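Local coordinates for decapping nuclease RAI1 (Candida albicans, PDB 5BUD), which removes NAD caps from the 5' ends of RNAs, also acts on m7G-capped and triphosphate ends, using divalent metal ions, and binds and stimulates the exoribonuclease RAT1, at residues I134-D138 with E139-K143; K352-P355 with V356-S359. All blocks are in the same frame, centred on the assembly; numbering follows the deposited sequence.

Contact 1: residues I134-D138 with E139-K143; sequences IKSDD and ELDMK
D137 meets the backbone of L140 as the N-cap of helix 138-155, at the point where strand 131-136 gives way to that helix. Its OD1 receives the amide N of L140 at 3.0 Å in an almost straight bond (178°), the N-H arriving from above the carboxylate plane. CG lies anti to the backbone N (chi1 -176°), which carries the carboxylate forward over the first turn, where OD2 rests 3.7 Å from CG of L140. This is the close-packed side: D137 is buried, touches D122 and Y124 of strand 121-128, and has a weak, long ion pair from OD2 to R350. The i to i+4 helical bonding starts here, with D141 N bonded to D137 O and M142 N to D138 O, 3.0 Å each.

Toward solvent the fit is looser and water fills in. One water joins D137 OD1 to the amide N of E139, an exposed residue with an extended side chain. Another donates to both D138 OD1 and D141 OD2, linking two carboxylates whose like charges it may partly screen. The other carboxylate oxygen of D138, OD2, is claimed instead by a buried lysine, K135, whose chain curls forward to reach it and probably offsets part of the acidic charge gathered here. NZ of K135 lies 2.7 Å from D138 OD2, above the carboxylate plane, and 3.1 Å from the carbonyl O of S136.

Contact 2: residues K352-P355 with V356-S359; sequences KYDP and VRKS
V356 opens the turn of a beta hairpin by giving its amide N to OD1 of D354, 3.0 Å away and nearly in line with the C-O bond, although the hydrogen bond is bent at the proton (136°). Its CG2 packs 3.4 Å from the same oxygen. R357 follows with a second amide: its N reaches D354 OD1 at 3.2 Å, straight but from well above the carboxylate plane. With CG of D354 anti to the backbone N (chi1 -175°), the carboxylate swings in under the turn to meet both amides, which come from the same face. The R357 side chain doubles back and crosses that of D354 at about a right angle, bringing NH1 to OD2 in a long salt bridge of 3.6 Å; the oxygen lies at the guanidinium edge, the two planes 67° apart. K358 takes a left-handed backbone conformation and lays CD against the carbonyl O of P355. Together with S359 it faces D354 in a G1 beta bulge. S359 then closes the hairpin: its O accepts D354 N at 2.9 Å, its N returns a longer bond to D354 O, and a water joins its OG to K352 O. D354 thus serves the turn through both backbone and side chain, and the two amides on OD1, with the loosely paired guanidinium, would be expected to stabilise its negative charge.

How the contacts relate
Contact 1 comes first along the chain and is complete long before contact 2 begins. Their centres lie 16 Å apart and their nearest atoms about 5 Å, without touching, on the same side of the chain's centre. Strand 121-128 connects them: it pairs antiparallel with strand 131-136, whose end belongs to contact 1, and with strand 349-354, whose end belongs to contact 2. D122 on this middle strand touches D137 and L140 of contact 1 and forms a salt bridge with K352 of contact 2. Both contacts shape strand ends at the surface of the RAI1-like nuclease fold, one starting a helix and the other turning the chain from strand 349-354 into 359-364, away from the manganese-binding residues.

Contact 1: residues I134-D138 with E139-K143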
# COMPACT_ATOMS: atom_id res chain seq x y z
N ILE A 134 8.02 -10.04 -7.01
CA ILE A 134 7.05 -10.58 -6.07
C ILE A 134 5.68 -9.95 -6.29
O ILE A 134 5.55 -8.73 -6.32
CB ILE A 134 7.54 -10.44 -4.60
CG1 ILE A 134 8.88 -11.14 -4.38
CG2 ILE A 134 6.54 -11.08 -3.64
CD1 ILE A 134 9.42 -11.01 -2.95
N LYS A 135 4.67 -10.79 -6.50
CA LYS A 135 3.32 -10.35 -6.68
C LYS A 135 2.39 -11.24 -5.91
O LYS A 135 2.76 -12.34 -5.46
CB LYS A 135 2.89 -10.34 -8.18
CG LYS A 135 2.41 -11.66 -8.72
CD LYS A 135 2.04 -11.61 -10.20
CE LYS A 135 0.77 -10.85 -10.48
NZ LYS A 135 -0.40 -11.66 -10.16
N SER A 136 1.19 -10.75 -5.74
CA SER A 136 0.19 -11.47 -5.00
C SER A 136 -0.46 -12.49 -5.90
O SER A 136 -0.53 -12.33 -7.14
CB SER A 136 -0.87 -10.50 -4.47
OG SER A 136 -1.79 -11.20 -3.63
N ASP A 137 -0.97 -13.54 -5.27
CA ASP A 137 -1.82 -14.49 -5.94
C ASP A 137 -3.19 -13.86 -6.15
O ASP A 137 -4.05 -13.88 -5.26
CB ASP A 137 -1.87 -15.79 -5.14
CG ASP A 137 -2.67 -16.88 -5.83
OD1 ASP A 137 -3.60 -16.60 -6.63
OD2 ASP A 137 -2.37 -18.02 -5.53
N ASP A 138 -3.37 -13.32 -7.35
CA ASP A 138 -4.61 -12.64 -7.73
C ASP A 138 -5.85 -13.50 -7.59
O ASP A 138 -6.86 -13.03 -7.07
CB ASP A 138 -4.50 -12.11 -9.16
CG ASP A 138 -3.51 -10.99 -9.27
OD1 ASP A 138 -3.26 -10.31 -8.24
OD2 ASP A 138 -2.98 -10.78 -10.40
N GLU A 139 -5.78 -14.76 -8.02
CA GLU A 139 -6.97 -15.61 -7.99
C GLU A 139 -7.39 -15.90 -6.55
O GLU A 139 -8.58 -15.75 -6.22
CB GLU A 139 -6.75 -16.89 -8.80
CG GLU A 139 -6.72 -16.61 -10.29
CD GLU A 139 -6.30 -17.81 -11.14
OE1 GLU A 139 -6.31 -18.96 -10.63
OE2 GLU A 139 -5.96 -17.59 -12.32
N LEU A 140 -6.45 -16.26 -5.68
CA LEU A 140 -6.77 -16.47 -4.28
C LEU A 140 -7.34 -15.20 -3.61
O LEU A 140 -8.32 -15.28 -2.87
CB LEU A 140 -5.58 -16.99 -3.46
CG LEU A 140 -5.35 -18.50 -3.45
CD1 LEU A 140 -4.29 -18.84 -2.41
CD2 LEU A 140 -6.64 -19.29 -3.19
N ASP A 141 -6.73 -14.05 -3.87
CA ASP A 141 -7.22 -12.78 -3.34
C ASP A 141 -8.67 -12.49 -3.73
O ASP A 141 -9.50 -12.13 -2.88
CB ASP A 141 -6.35 -11.64 -3.84
CG ASP A 141 -5.02 -11.54 -3.12
OD1 ASP A 141 -4.87 -12.14 -2.03
OD2 ASP A 141 -4.11 -10.85 -3.64
N MET A 142 -8.98 -12.63 -5.02
CA MET A 142 -10.33 -12.41 -5.51
C MET A 142 -11.31 -13.37 -4.85
O MET A 142 -12.42 -12.98 -4.49
CB MET A 142 -10.41 -12.56 -7.03
CG MET A 142 -9.80 -11.43 -7.83
SD MET A 142 -10.53 -9.81 -7.50
CE MET A 142 -12.28 -10.15 -7.58
N LYS A 143 -10.90 -14.62 -4.69
CA LYS A 143 -11.76 -15.62 -4.07
C LYS A 143 -12.05 -15.27 -2.62
O LYS A 143 -13.18 -15.42 -2.13
CB LYS A 143 -11.12 -17.01 -4.18
CG LYS A 143 -12.05 -18.15 -3.84
CD LYS A 143 -11.26 -19.37 -3.35
CE LYS A 143 -10.59 -19.10 -2.01
NZ LYS A 143 -10.30 -20.35 -1.28
O HOH W 1 -3.75 -16.20 -9.44
O HOH W 2 -4.10 -9.22 -5.93

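Contact 2: residues K352-P355 with V356-S359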
# COMPACT_ATOMS: atom_id res chain seq x y z
N LYS A 352 3.89 -18.36 1.19
CA LYS A 352 2.58 -18.48 1.82
C LYS A 352 2.70 -18.35 3.34
O LYS A 352 3.51 -19.04 3.95
CB LYS A 352 1.95 -19.83 1.44
CG LYS A 352 0.68 -20.21 2.21
CD LYS A 352 0.20 -21.60 1.82
CE LYS A 352 -1.26 -21.82 2.18
NZ LYS A 352 -2.20 -21.24 1.18
N TYR A 353 1.90 -17.47 3.92
CA TYR A 353 1.64 -17.50 5.35
C TYR A 353 0.28 -18.17 5.56
O TYR A 353 -0.73 -17.69 5.03
CB TYR A 353 1.62 -16.11 5.96
CG TYR A 353 1.13 -16.13 7.37
CD1 TYR A 353 1.82 -16.85 8.34
CD2 TYR A 353 -0.02 -15.47 7.74
CE1 TYR A 353 1.36 -16.90 9.65
CE2 TYR A 353 -0.49 -15.52 9.04
CZ TYR A 353 0.21 -16.23 9.99
OH TYR A 353 -0.26 -16.29 11.28
N ASP A 354 0.30 -19.28 6.29
CA ASP A 354 -0.87 -20.12 6.57
C ASP A 354 -1.21 -19.96 8.06
O ASP A 354 -0.47 -20.47 8.91
CB ASP A 354 -0.55 -21.60 6.27
CG ASP A 354 -1.78 -22.52 6.43
OD1 ASP A 354 -2.70 -22.20 7.20
OD2 ASP A 354 -1.81 -23.58 5.75
N PRO A 355 -2.29 -19.21 8.38
CA PRO A 355 -2.65 -18.99 9.79
C PRO A 355 -3.15 -20.22 10.53
O PRO A 355 -3.12 -20.22 11.76
CB PRO A 355 -3.79 -17.98 9.73
CG PRO A 355 -3.95 -17.57 8.31
CD PRO A 355 -3.23 -18.56 7.46
N VAL A 356 -3.67 -21.24 9.84
CA VAL A 356 -4.18 -22.41 10.58
C VAL A 356 -3.00 -23.30 10.96
O VAL A 356 -2.89 -23.71 12.12
CB VAL A 356 -5.32 -23.19 9.85
CG1 VAL A 356 -6.28 -22.23 9.15
CG2 VAL A 356 -4.79 -24.22 8.87
N ARG A 357 -2.08 -23.53 10.03
CA ARG A 357 -0.88 -24.30 10.32
C ARG A 357 0.22 -23.45 10.98
O ARG A 357 1.22 -24.01 11.40
CB ARG A 357 -0.31 -24.95 9.05
CG ARG A 357 -1.04 -26.20 8.59
CD ARG A 357 -0.46 -26.73 7.28
NE ARG A 357 1.01 -26.88 7.32
CZ ARG A 357 1.90 -26.05 6.76
NH1 ARG A 357 1.52 -24.96 6.08
NH2 ARG A 357 3.20 -26.30 6.86
N LYS A 358 0.04 -22.12 11.06
CA LYS A 358 1.04 -21.21 11.67
C LYS A 358 2.42 -21.38 11.03
O LYS A 358 3.42 -21.62 11.72
CB LYS A 358 1.19 -21.42 13.20
CG LYS A 358 -0.04 -21.87 13.96
CD LYS A 358 -1.17 -20.86 13.93
CE LYS A 358 -2.28 -21.22 14.93
NZ LYS A 358 -1.83 -21.17 16.35
N SER A 359 2.47 -21.27 9.71
CA SER A 359 3.69 -21.53 8.97
C SER A 359 3.91 -20.46 7.91
O SER A 359 2.96 -19.88 7.40
CB SER A 359 3.61 -22.90 8.31
OG SER A 359 2.55 -22.97 7.39
O HOH W 3 2.67 -21.81 4.97